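Local coordinates for protein SusD homolog (Bacteroides ovatus, PDB 4F53) that probably binds mucin O-glycans at the cell surface, as a SusD/RagB-family outer-membrane lipoprotein built on a TPR-like helical fold, at residues G442-S445 / W446-R450; V333-R336 / A337-A341; A246-P250 / W251-M255; K85-P88 / F89-Y93; L27-S30 / L31-L35. All coordinates share one frame; numbering follows the deposited sequence.

Interaction 1 of 5, residues G442-S445 / W446-R450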
# COMPACT_ATOMS: atom_id res chain seq x y z
N GLY A 442 -2.79 1.82 0.56
CA GLY A 442 -3.29 0.69 -0.22
C GLY A 442 -2.24 -0.11 -0.94
O GLY A 442 -2.42 -1.31 -1.15
N MSE A 443 -1.13 0.55 -1.37
CA MSE A 443 -0.07 -0.18 -2.08
C MSE A 443 0.46 -1.31 -1.21
O MSE A 443 0.47 -2.47 -1.64
CB MSE A 443 1.06 0.77 -2.53
CG MSE A 443 2.10 0.09 -3.46
SE MSE A 443 1.29 -0.68 -5.10
CE MSE A 443 2.08 -2.48 -5.06
N GLU A 444 0.78 -0.98 0.05
CA GLU A 444 1.30 -1.95 1.02
C GLU A 444 0.24 -3.00 1.34
O GLU A 444 0.57 -4.18 1.37
CB GLU A 444 1.81 -1.25 2.32
CG GLU A 444 2.61 -2.18 3.24
CD GLU A 444 3.71 -3.06 2.64
OE1 GLU A 444 4.37 -2.66 1.65
OE2 GLU A 444 3.92 -4.17 3.18
N SER A 445 -1.01 -2.57 1.58
CA SER A 445 -2.11 -3.49 1.95
C SER A 445 -2.53 -4.42 0.80
O SER A 445 -2.94 -5.54 1.08
CB SER A 445 -3.32 -2.73 2.48
OG SER A 445 -2.93 -2.23 3.75
N TRP A 446 -2.39 -3.98 -0.47
CA TRP A 446 -2.64 -4.84 -1.63
C TRP A 446 -1.52 -5.93 -1.67
O TRP A 446 -1.80 -7.13 -1.82
CB TRP A 446 -2.69 -4.03 -2.96
CG TRP A 446 -2.80 -4.90 -4.20
CD1 TRP A 446 -3.52 -6.06 -4.33
CD2 TRP A 446 -2.17 -4.67 -5.48
NE1 TRP A 446 -3.38 -6.56 -5.61
CE2 TRP A 446 -2.54 -5.75 -6.33
CE3 TRP A 446 -1.30 -3.67 -6.00
CZ2 TRP A 446 -2.10 -5.85 -7.67
CZ3 TRP A 446 -0.86 -3.77 -7.32
CH2 TRP A 446 -1.26 -4.85 -8.14
N THR A 447 -0.27 -5.53 -1.46
CA THR A 447 0.85 -6.47 -1.45
C THR A 447 0.65 -7.51 -0.32
O THR A 447 0.87 -8.70 -0.52
CB THR A 447 2.17 -5.69 -1.31
OG1 THR A 447 2.32 -4.82 -2.44
CG2 THR A 447 3.36 -6.58 -1.19
N GLU A 448 0.20 -7.07 0.85
CA GLU A 448 0.02 -7.95 2.01
C GLU A 448 -1.18 -8.88 1.85
O GLU A 448 -1.15 -10.01 2.32
CB GLU A 448 -0.03 -7.12 3.32
CG GLU A 448 1.38 -6.59 3.63
CD GLU A 448 2.43 -7.68 3.85
OE1 GLU A 448 2.49 -8.19 4.98
OE2 GLU A 448 3.14 -8.07 2.89
N TYR A 449 -2.22 -8.41 1.13
CA TYR A 449 -3.41 -9.21 0.83
C TYR A 449 -3.01 -10.38 -0.10
O TYR A 449 -3.39 -11.54 0.13
CB TYR A 449 -4.50 -8.33 0.19
CG TYR A 449 -5.64 -9.16 -0.33
CD1 TYR A 449 -6.56 -9.73 0.54
CD2 TYR A 449 -5.72 -9.50 -1.69
CE1 TYR A 449 -7.57 -10.56 0.07
CE2 TYR A 449 -6.74 -10.32 -2.17
CZ TYR A 449 -7.67 -10.85 -1.28
OH TYR A 449 -8.67 -11.68 -1.71
N ARG A 450 -2.22 -10.06 -1.13
CA ARG A 450 -1.74 -11.06 -2.06
C ARG A 450 -0.83 -12.07 -1.36
O ARG A 450 -1.01 -13.26 -1.54
CB ARG A 450 -1.00 -10.41 -3.22
CG ARG A 450 -1.91 -9.61 -4.15
CD ARG A 450 -1.06 -8.97 -5.25
NE ARG A 450 -0.39 -7.74 -4.79
CZ ARG A 450 0.59 -7.13 -5.46
NH1 ARG A 450 1.05 -7.65 -6.60
NH2 ARG A 450 1.13 -6.03 -4.99

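Interaction 2 of 5, residues V333-R336 / A337-A341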
# COMPACT_ATOMS: atom_id res chain seq x y z
N VAL A 333 0.76 9.69 4.45
CA VAL A 333 1.17 8.56 5.26
C VAL A 333 2.15 7.72 4.45
O VAL A 333 1.76 7.14 3.43
CB VAL A 333 -0.05 7.74 5.77
CG1 VAL A 333 0.39 6.48 6.51
CG2 VAL A 333 -0.98 8.61 6.65
N VAL A 334 3.43 7.64 4.90
CA VAL A 334 4.46 6.91 4.15
C VAL A 334 4.72 5.51 4.78
O VAL A 334 4.72 4.52 4.06
CB VAL A 334 5.76 7.74 3.99
CG1 VAL A 334 6.80 6.98 3.17
CG2 VAL A 334 5.48 9.11 3.36
N PHE A 335 4.95 5.45 6.09
CA PHE A 335 5.27 4.20 6.78
C PHE A 335 4.97 4.36 8.26
O PHE A 335 5.69 5.05 9.01
CB PHE A 335 6.75 3.83 6.52
CG PHE A 335 7.20 2.40 6.73
CD1 PHE A 335 6.48 1.53 7.55
CD2 PHE A 335 8.40 1.94 6.18
CE1 PHE A 335 6.94 0.24 7.80
CE2 PHE A 335 8.84 0.64 6.41
CZ PHE A 335 8.10 -0.21 7.22
N ARG A 336 3.88 3.74 8.69
CA ARG A 336 3.40 3.80 10.07
C ARG A 336 4.20 2.89 10.99
O ARG A 336 4.55 1.78 10.60
CB ARG A 336 1.93 3.38 10.14
CG ARG A 336 0.97 4.23 9.33
CD ARG A 336 -0.40 3.95 9.89
NE ARG A 336 -1.49 4.65 9.23
CZ ARG A 336 -1.92 5.86 9.57
NH1 ARG A 336 -1.30 6.56 10.50
NH2 ARG A 336 -2.95 6.41 8.94
N ALA A 337 4.41 3.34 12.24
CA ALA A 337 5.08 2.54 13.29
C ALA A 337 4.20 1.35 13.67
O ALA A 337 4.74 0.31 13.97
CB ALA A 337 5.36 3.40 14.53
N SER A 338 2.86 1.48 13.61
CA SER A 338 1.96 0.36 13.92
C SER A 338 2.20 -0.84 12.96
O SER A 338 2.12 -1.98 13.41
CB SER A 338 0.50 0.81 13.89
OG SER A 338 0.12 1.18 12.57
N GLU A 339 2.58 -0.58 11.68
CA GLU A 339 2.90 -1.63 10.69
C GLU A 339 4.10 -2.50 11.17
O GLU A 339 4.05 -3.72 11.09
CB GLU A 339 3.22 -1.00 9.31
CG GLU A 339 3.54 -2.02 8.22
CD GLU A 339 4.14 -1.50 6.92
OE1 GLU A 339 3.76 -0.40 6.45
OE2 GLU A 339 4.97 -2.23 6.34
N VAL A 340 5.11 -1.86 11.76
CA VAL A 340 6.32 -2.49 12.28
C VAL A 340 5.97 -3.41 13.46
O VAL A 340 6.48 -4.53 13.53
CB VAL A 340 7.37 -1.41 12.67
CG1 VAL A 340 8.57 -2.04 13.38
CG2 VAL A 340 7.81 -0.63 11.43
N ALA A 341 5.07 -2.97 14.35
CA ALA A 341 4.65 -3.81 15.47
C ALA A 341 3.90 -5.07 14.94
O ALA A 341 4.15 -6.18 15.43
CB ALA A 341 3.79 -3.01 16.43
O HOH W 1 2.64 1.98 6.64

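Interaction 3 of 5, residues A246-P250 / W251-M255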
# COMPACT_ATOMS: atom_id res chain seq x y z
N ALA A 246 3.71 19.55 0.18
CA ALA A 246 4.30 20.76 -0.40
C ALA A 246 3.19 21.72 -0.78
O ALA A 246 3.34 22.92 -0.57
CB ALA A 246 5.15 20.41 -1.62
N ASP A 247 2.06 21.20 -1.29
CA ASP A 247 0.92 22.02 -1.68
C ASP A 247 -0.39 21.51 -1.04
O ASP A 247 -1.01 22.24 -0.27
CB ASP A 247 0.81 22.10 -3.21
CG ASP A 247 -0.20 23.14 -3.64
OD1 ASP A 247 0.11 24.34 -3.56
OD2 ASP A 247 -1.34 22.75 -3.98
N HIS A 248 -0.85 20.31 -1.38
CA HIS A 248 -2.07 19.76 -0.78
C HIS A 248 -2.09 18.25 -0.79
O HIS A 248 -1.48 17.62 -1.66
CB HIS A 248 -3.32 20.31 -1.49
CG HIS A 248 -3.47 19.93 -2.93
ND1 HIS A 248 -2.90 20.70 -3.95
CD2 HIS A 248 -4.18 18.91 -3.48
CE1 HIS A 248 -3.26 20.11 -5.08
NE2 HIS A 248 -4.02 19.03 -4.85
N ASN A 249 -2.83 17.66 0.16
CA ASN A 249 -3.06 16.22 0.22
C ASN A 249 -4.02 15.84 -0.93
O ASN A 249 -5.13 16.39 -1.00
CB ASN A 249 -3.61 15.78 1.59
CG ASN A 249 -3.63 14.30 1.76
OD1 ASN A 249 -4.15 13.56 0.93
ND2 ASN A 249 -3.08 13.82 2.85
N PRO A 250 -3.60 14.93 -1.84
CA PRO A 250 -4.43 14.61 -3.02
C PRO A 250 -5.75 13.91 -2.67
O PRO A 250 -6.69 14.01 -3.45
CB PRO A 250 -3.52 13.70 -3.85
CG PRO A 250 -2.57 13.09 -2.88
CD PRO A 250 -2.30 14.20 -1.89
N TRP A 251 -5.84 13.22 -1.52
CA TRP A 251 -7.06 12.54 -1.08
C TRP A 251 -8.22 13.50 -0.87
O TRP A 251 -9.37 13.09 -1.04
CB TRP A 251 -6.83 11.75 0.20
CG TRP A 251 -5.95 10.56 -0.05
CD1 TRP A 251 -4.61 10.46 0.18
CD2 TRP A 251 -6.36 9.31 -0.63
NE1 TRP A 251 -4.15 9.22 -0.21
CE2 TRP A 251 -5.21 8.49 -0.72
CE3 TRP A 251 -7.59 8.81 -1.09
CZ2 TRP A 251 -5.26 7.17 -1.20
CZ3 TRP A 251 -7.63 7.52 -1.63
CH2 TRP A 251 -6.49 6.71 -1.66
N GLN A 252 -7.92 14.77 -0.51
CA GLN A 252 -8.95 15.81 -0.36
C GLN A 252 -9.64 16.04 -1.72
O GLN A 252 -10.84 16.27 -1.76
CB GLN A 252 -8.36 17.10 0.20
CG GLN A 252 -9.43 18.18 0.47
CD GLN A 252 -9.70 19.08 -0.74
OE1 GLN A 252 -8.95 19.13 -1.74
NE2 GLN A 252 -10.78 19.78 -0.71
N ARG A 253 -8.90 15.92 -2.81
CA ARG A 253 -9.45 16.03 -4.16
C ARG A 253 -10.30 14.80 -4.49
O ARG A 253 -11.47 14.94 -4.83
CB ARG A 253 -8.30 16.17 -5.20
CG ARG A 253 -7.43 17.40 -5.07
CD ARG A 253 -8.23 18.68 -5.19
NE ARG A 253 -7.35 19.82 -5.45
CZ ARG A 253 -7.13 20.82 -4.61
NH1 ARG A 253 -7.72 20.84 -3.42
NH2 ARG A 253 -6.32 21.81 -4.95
N PHE A 254 -9.71 13.60 -4.36
CA PHE A 254 -10.38 12.34 -4.73
C PHE A 254 -11.65 12.12 -3.98
O PHE A 254 -12.66 11.76 -4.59
CB PHE A 254 -9.48 11.11 -4.55
CG PHE A 254 -8.05 11.25 -5.02
CD1 PHE A 254 -7.73 12.06 -6.11
CD2 PHE A 254 -7.02 10.56 -4.37
CE1 PHE A 254 -6.40 12.24 -6.50
CE2 PHE A 254 -5.70 10.70 -4.79
CZ PHE A 254 -5.40 11.55 -5.85
N MSE A 255 -11.62 12.36 -2.67
CA MSE A 255 -12.76 12.10 -1.82
C MSE A 255 -13.71 13.31 -1.69
O MSE A 255 -14.89 13.21 -2.04
CB MSE A 255 -12.26 11.67 -0.42
CG MSE A 255 -11.45 10.35 -0.44
SE MSE A 255 -12.66 8.83 -0.22
CE MSE A 255 -11.42 7.38 -0.04

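Interaction 4 of 5, residues K85-P88 / F89-Y93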
# COMPACT_ATOMS: atom_id res chain seq x y z
N LYS A 85 -2.98 1.82 -17.96
CA LYS A 85 -2.03 0.73 -17.77
C LYS A 85 -0.57 1.21 -17.90
O LYS A 85 0.33 0.55 -17.39
CB LYS A 85 -2.32 -0.41 -18.75
CG LYS A 85 -3.59 -1.16 -18.37
CD LYS A 85 -3.76 -2.46 -19.10
CE LYS A 85 -4.54 -2.32 -20.37
NZ LYS A 85 -4.71 -3.63 -21.03
N LYS A 86 -0.35 2.38 -18.51
CA LYS A 86 0.99 2.94 -18.69
C LYS A 86 1.50 3.67 -17.42
O LYS A 86 2.68 3.56 -17.08
CB LYS A 86 0.98 3.89 -19.90
CG LYS A 86 2.33 4.30 -20.41
CD LYS A 86 2.21 5.02 -21.75
CE LYS A 86 3.54 5.49 -22.32
NZ LYS A 86 4.04 6.72 -21.65
N ILE A 87 0.62 4.40 -16.74
CA ILE A 87 0.94 5.26 -15.61
C ILE A 87 1.65 4.53 -14.43
O ILE A 87 2.68 5.08 -14.03
CB ILE A 87 -0.32 6.08 -15.16
CG1 ILE A 87 -0.78 6.96 -16.34
CG2 ILE A 87 -0.03 6.96 -13.91
CD1 ILE A 87 -2.20 7.42 -16.27
N PRO A 88 1.21 3.34 -13.88
CA PRO A 88 1.93 2.78 -12.72
C PRO A 88 3.30 2.18 -13.04
O PRO A 88 3.98 1.68 -12.12
CB PRO A 88 0.98 1.68 -12.21
CG PRO A 88 -0.33 1.95 -12.86
CD PRO A 88 0.01 2.53 -14.18
N PHE A 89 3.72 2.20 -14.33
CA PHE A 89 5.01 1.67 -14.73
C PHE A 89 5.91 2.82 -15.18
O PHE A 89 6.77 3.25 -14.41
CB PHE A 89 4.86 0.60 -15.83
CG PHE A 89 6.09 -0.26 -16.10
CD1 PHE A 89 6.75 -0.90 -15.06
CD2 PHE A 89 6.54 -0.47 -17.39
CE1 PHE A 89 7.88 -1.70 -15.31
CE2 PHE A 89 7.65 -1.28 -17.64
CZ PHE A 89 8.31 -1.89 -16.60
N ASN A 90 5.64 3.37 -16.37
CA ASN A 90 6.38 4.43 -17.04
C ASN A 90 6.53 5.71 -16.23
O ASN A 90 7.61 6.28 -16.24
CB ASN A 90 5.76 4.78 -18.40
CG ASN A 90 5.94 3.70 -19.45
OD1 ASN A 90 5.33 2.64 -19.39
ND2 ASN A 90 6.80 3.96 -20.43
N ASP A 91 5.45 6.18 -15.56
CA ASP A 91 5.51 7.44 -14.83
C ASP A 91 6.42 7.38 -13.62
O ASP A 91 7.03 8.39 -13.31
CB ASP A 91 4.11 7.94 -14.46
CG ASP A 91 3.30 8.50 -15.62
OD1 ASP A 91 3.55 8.09 -16.79
OD2 ASP A 91 2.42 9.35 -15.37
N PHE A 92 6.61 6.22 -12.98
CA PHE A 92 7.58 6.13 -11.88
C PHE A 92 9.01 6.31 -12.39
O PHE A 92 9.78 7.03 -11.76
CB PHE A 92 7.47 4.83 -11.10
CG PHE A 92 6.42 4.86 -10.03
CD1 PHE A 92 6.59 5.64 -8.88
CD2 PHE A 92 5.27 4.09 -10.14
CE1 PHE A 92 5.61 5.66 -7.88
CE2 PHE A 92 4.31 4.10 -9.13
CZ PHE A 92 4.48 4.89 -8.02
N TYR A 93 9.34 5.73 -13.57
CA TYR A 93 10.67 5.84 -14.17
C TYR A 93 10.95 7.27 -14.66
O TYR A 93 12.03 7.78 -14.38
CB TYR A 93 10.86 4.82 -15.32
CG TYR A 93 11.08 3.41 -14.80
CD1 TYR A 93 10.02 2.63 -14.36
CD2 TYR A 93 12.37 2.88 -14.71
CE1 TYR A 93 10.22 1.34 -13.86
CE2 TYR A 93 12.58 1.59 -14.22
CZ TYR A 93 11.51 0.83 -13.81
OH TYR A 93 11.72 -0.42 -13.30

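Interaction 5 of 5, residues L27-S30 / L31-L35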
# COMPACT_ATOMS: atom_id res chain seq x y z
N LEU A 27 20.16 22.94 -5.58
CA LEU A 27 19.71 21.93 -6.55
C LEU A 27 19.63 20.54 -5.90
O LEU A 27 18.64 19.86 -6.11
CB LEU A 27 20.60 21.92 -7.81
CG LEU A 27 20.33 20.84 -8.89
CD1 LEU A 27 18.89 20.88 -9.41
CD2 LEU A 27 21.30 20.97 -10.03
N VAL A 28 20.66 20.13 -5.13
CA VAL A 28 20.76 18.83 -4.44
C VAL A 28 19.54 18.64 -3.49
O VAL A 28 18.89 17.59 -3.53
CB VAL A 28 22.12 18.70 -3.69
CG1 VAL A 28 22.11 17.59 -2.64
CG2 VAL A 28 23.26 18.50 -4.68
N ARG A 29 19.20 19.68 -2.70
CA ARG A 29 18.06 19.75 -1.78
C ARG A 29 16.76 19.56 -2.55
O ARG A 29 15.87 18.83 -2.11
CB ARG A 29 18.07 21.10 -1.06
CG ARG A 29 16.77 21.51 -0.37
CD ARG A 29 16.62 23.02 -0.38
NE ARG A 29 15.25 23.42 -0.06
CZ ARG A 29 14.87 24.68 0.16
NH1 ARG A 29 15.75 25.67 0.09
NH2 ARG A 29 13.61 24.95 0.45
N SER A 30 16.65 20.23 -3.70
CA SER A 30 15.51 20.18 -4.59
C SER A 30 15.30 18.75 -5.15
O SER A 30 14.18 18.25 -5.12
CB SER A 30 15.70 21.19 -5.72
OG SER A 30 14.56 21.24 -6.56
N LEU A 31 16.38 18.09 -5.60
CA LEU A 31 16.37 16.73 -6.17
C LEU A 31 16.01 15.71 -5.10
O LEU A 31 15.16 14.86 -5.37
CB LEU A 31 17.73 16.38 -6.82
CG LEU A 31 18.17 17.29 -7.99
CD1 LEU A 31 19.63 17.07 -8.34
CD2 LEU A 31 17.31 17.11 -9.22
N ALA A 32 16.62 15.81 -3.90
CA ALA A 32 16.36 14.93 -2.74
C ALA A 32 14.87 14.98 -2.35
O ALA A 32 14.26 13.95 -2.08
CB ALA A 32 17.23 15.34 -1.55
N LEU A 33 14.29 16.19 -2.37
CA LEU A 33 12.90 16.43 -2.05
C LEU A 33 11.95 15.75 -3.05
O LEU A 33 10.94 15.22 -2.62
CB LEU A 33 12.59 17.94 -1.97
CG LEU A 33 12.89 18.64 -0.65
CD1 LEU A 33 12.61 20.13 -0.78
CD2 LEU A 33 12.09 18.04 0.51
N ASN A 34 12.26 15.79 -4.37
CA ASN A 34 11.41 15.18 -5.39
C ASN A 34 11.49 13.63 -5.25
O ASN A 34 10.47 12.94 -5.37
CB ASN A 34 11.83 15.67 -6.81
CG ASN A 34 11.90 17.19 -7.03
OD1 ASN A 34 11.38 18.02 -6.26
ND2 ASN A 34 12.54 17.61 -8.12
N LEU A 35 12.69 13.09 -4.98
CA LEU A 35 12.88 11.65 -4.81
C LEU A 35 12.12 11.16 -3.59
O LEU A 35 11.45 10.13 -3.66
CB LEU A 35 14.37 11.28 -4.70
CG LEU A 35 15.30 11.65 -5.92
CD1 LEU A 35 16.68 11.11 -5.70
CD2 LEU A 35 14.75 11.12 -7.27

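Interaction 1 of 5, residues G442-S445 / W446-R450
Helix 442-452 belongs to the SusD/RagB fold, and this contact on it is largely buried. M443 makes a Met-aromatic contact with W446 one turn on, and its methyl also touches T447. M443 is modelled as selenomethionine. Its SE stands at the edge of the W446 six-membered ring, 5.3 Å from the centroid. The methyl makes the closer touch, with CE of M443 3.7 Å from CE3 of W446. CG of M443 lies anti to the backbone N (chi1 -172°), and bends further out bring CE back toward the following turn. There CE also reaches OG1 of T447 and the edge of the R450 guanidinium.

The guanidinium of R450 lies over one face of the W446 indole, with NE above the rim of the ring. Weak bonds tie NE of R450 to O of W446 and NH2 to OG1 of T447. NH1 of R450 is taken by the backbone oxygens of D129 and R476, and NE1 of W446 donates to O of A475. The indole and the guanidinium are thus each fixed by bonds to other parts of the chain.

On another flank E444 and E448 lie side by side and point the same way. Their carboxylate planes are 26° apart. Two like charges this close would be costly, but R207 NH1 forms salt bridges to OE2 of both, and K434 and R451 pair with OE1 of E448. The bridging arginine probably keeps both groups ionised. OE2 of E444 stands 4.0 Å from OE2 of E448 and 3.5 Å from CG of E448.

Interaction 2 of 5, residues V333-R336 / A337-A341
The F335 ring and the E339 carboxylate meet where strand 332-335 passes into helix 337-349. Their side chains cross at about a right angle, yet the two flat groups are nearly parallel, with planes 22° apart. CE1 of F335 comes 3.4 Å from CD of E339, and both carboxylate oxygens lie near the same ring carbon. E339 gets there with an extended chain: CG is anti to the backbone N (chi1 -179°), which carries the carboxylate back to the F335 ring. V340 adds an apolar touch, its CG2 3.8 Å from CE1 of F335.

OE2 of E339 forms a salt bridge with R203, which also makes a cation-pi contact with F335. OE1 accepts from N438 ND2 and from a water at 2.6 Å. That water in turn accepts from the backbone N of R336, 3.0 Å away. It bridges the backbone just before the helix to an acid of the first turn. These bonds would hold the carboxylate against rotation, and the nearby arginine probably favours its charged form.

R336 turns its extended side chain away from the helix, and NH2 donates to O of F439. CB of R336 still touches OG of S338 at 3.7 Å, and OG itself bonds to E372 of helix 358-372. The backbone link is slight: E339 N gives a weak bond to O of R336 at 3.3 Å. Before this turn, V334 and F335 both pair with A241 of strand 241-243. That is a classic beta bulge, set in a two-stranded antiparallel ribbon that leads directly into a helix.

Interaction 3 of 5, residues A246-P250 / W251-M255
The carbonyl oxygen of P250 is gripped by two backbone donors of the helix that begins here. F254 N binds it at 3.2 Å, in the carbonyl plane, and R253 N adds a weak bond. The same oxygen sits over the centre of one face of the F254 ring, 3.3 Å above its plane. The ring also packs on the proline, with CZ of F254 3.5 Å from CB of P250.

N249 is the N-cap. Its OD1 accepts from W251 N at 3.0 Å, in the carbonyl plane of the side-chain amide. CG of N249 lies anti to the backbone N (chi1 -170°), which carries the amide forward to the first turn. OD1 also lies at the edge of the W251 indole, near CD1. The other end of the amide is held too, as ND2 donates to O of D330. The backbone O of N249 takes Q252 N, which stands well above the carbonyl plane.

Further out, the guanidinium of R253 lies flat on the H248 imidazole. The centres are 3.8 Å apart and the planes differ by 21°. NH2 of R253 is over the middle of the ring. ND1 of H248 donates to OD2 of D247 at 2.6 Å, with the acid in the ring plane, and NE2 of H248 bonds to E44. In turn, NH1 of R253 bonds to OE1 of Q252 at 2.7 Å. The stack thus has both flat groups held at their edges by oxygens. With a carboxylate at each ring nitrogen, H248 may be protonated; D247 and E44 would then offset the charge of two stacked cations.

Interaction 4 of 5, residues K85-P88 / F89-Y93
K86 and N90 cross at a slant, one turn apart, near the start of helix 82-106, where P88 puts a kink in the chain. The backbone is the compact part. O of K86 accepts twice: from N90 N at 3.0 Å, nearly along the C=O axis, and from F89 N at 3.2 Å, which stands above the carbonyl plane. With no N-H on P88, the turn before it goes without that bond. D91 N makes only a weak bond to O of I87.

F89 and F92 lie on the buried flank. F89 meets Y131, and F92 meets F46 edge-to-face. Side chain against side chain, the partly exposed K86, I87 and D91 touch at longer range. I87 and D91 run side by side, with CG2 of I87 3.7 Å from OD2 of D91. CG of K86 lies 3.6 Å from OD1 of the buried N90. The K86 chain runs straight until its last bend (chi4 -77°), which turns NZ back toward N90, 4.1 Å from ND2. An alanine at K86 would remove the methylenes beside the amide, and N90 is likely to lose packing on that side. ND2 of N90 donates to E484, while OD1 is buried with no polar partner. Deeper in, O of P88 lies at the edge of the F92 ring, in its plane, 3.4 Å from CD2.

Interaction 5 of 5, residues L27-S30 / L31-L35
L31 N donates to O of L27 at 2.9 Å, in the carbonyl plane. A32 N donates to O of V28 at the same length, with an N-H...O angle of 167°. These are the shortest bonds of a regular run of i to i+4 pairs in helix 25-37. L33 N to O of R29 and N34 N to O of S30 are slightly longer.

The side chains add apolar packing along the axis. L27 and L31 meet at a slant, one turn apart. CD1 of L27 is 3.9 Å from CG of L31, and CG of L27 is equally near CD1 of L31. CG of L27 is anti to the backbone N (chi1 175°), which sends its branch forward along the helix to meet L31. CG of L31 also lies 3.2 Å from O of L27. A serine in place of L31 would take away both methyl branches, and L27 would probably be left without its apolar neighbour on this turn. L33 packs in a similar way on the preceding turn, its CG 3.3 Å from O of R29, while CD1 lies near the edge of the R29 guanidinium. A32 sets CB 3.4 Å from O of V28.

N34 is exposed and modelled in two conformers, in one of which ND2 bonds to D99 of helix 82-106. On the inner flank V28 and A32 rest on F112 of helix 110-131. L35 touches both F96 of helix 82-106 and Y119 of helix 110-131, so helix 25-37 packs against both of these helices.

In the fold
Interactions 1 and 2 touch. Their centres are 14 Å apart, and OE2 of E444 lies 3.9 Å from OE2 of E339. R203 serves both acids, by a salt bridge to E339 and a long, weak pair to E444. The others stand apart. Interaction 3 comes within about 6 Å of both interaction 1 and interaction 2, nearest atoms. Helix 44-58 links interactions 3 and 4, touching P250 and F254 in one and I87 and D91 in the other. Helix 82-106 carries interaction 4 and packs on helix 25-37 of interaction 5; the contacts' nearest atoms are about 8 Å apart. A calcium ion lies about 9 Å from the A337 side chain. Y449 OH bonds a glycerol, probably from crystallisation.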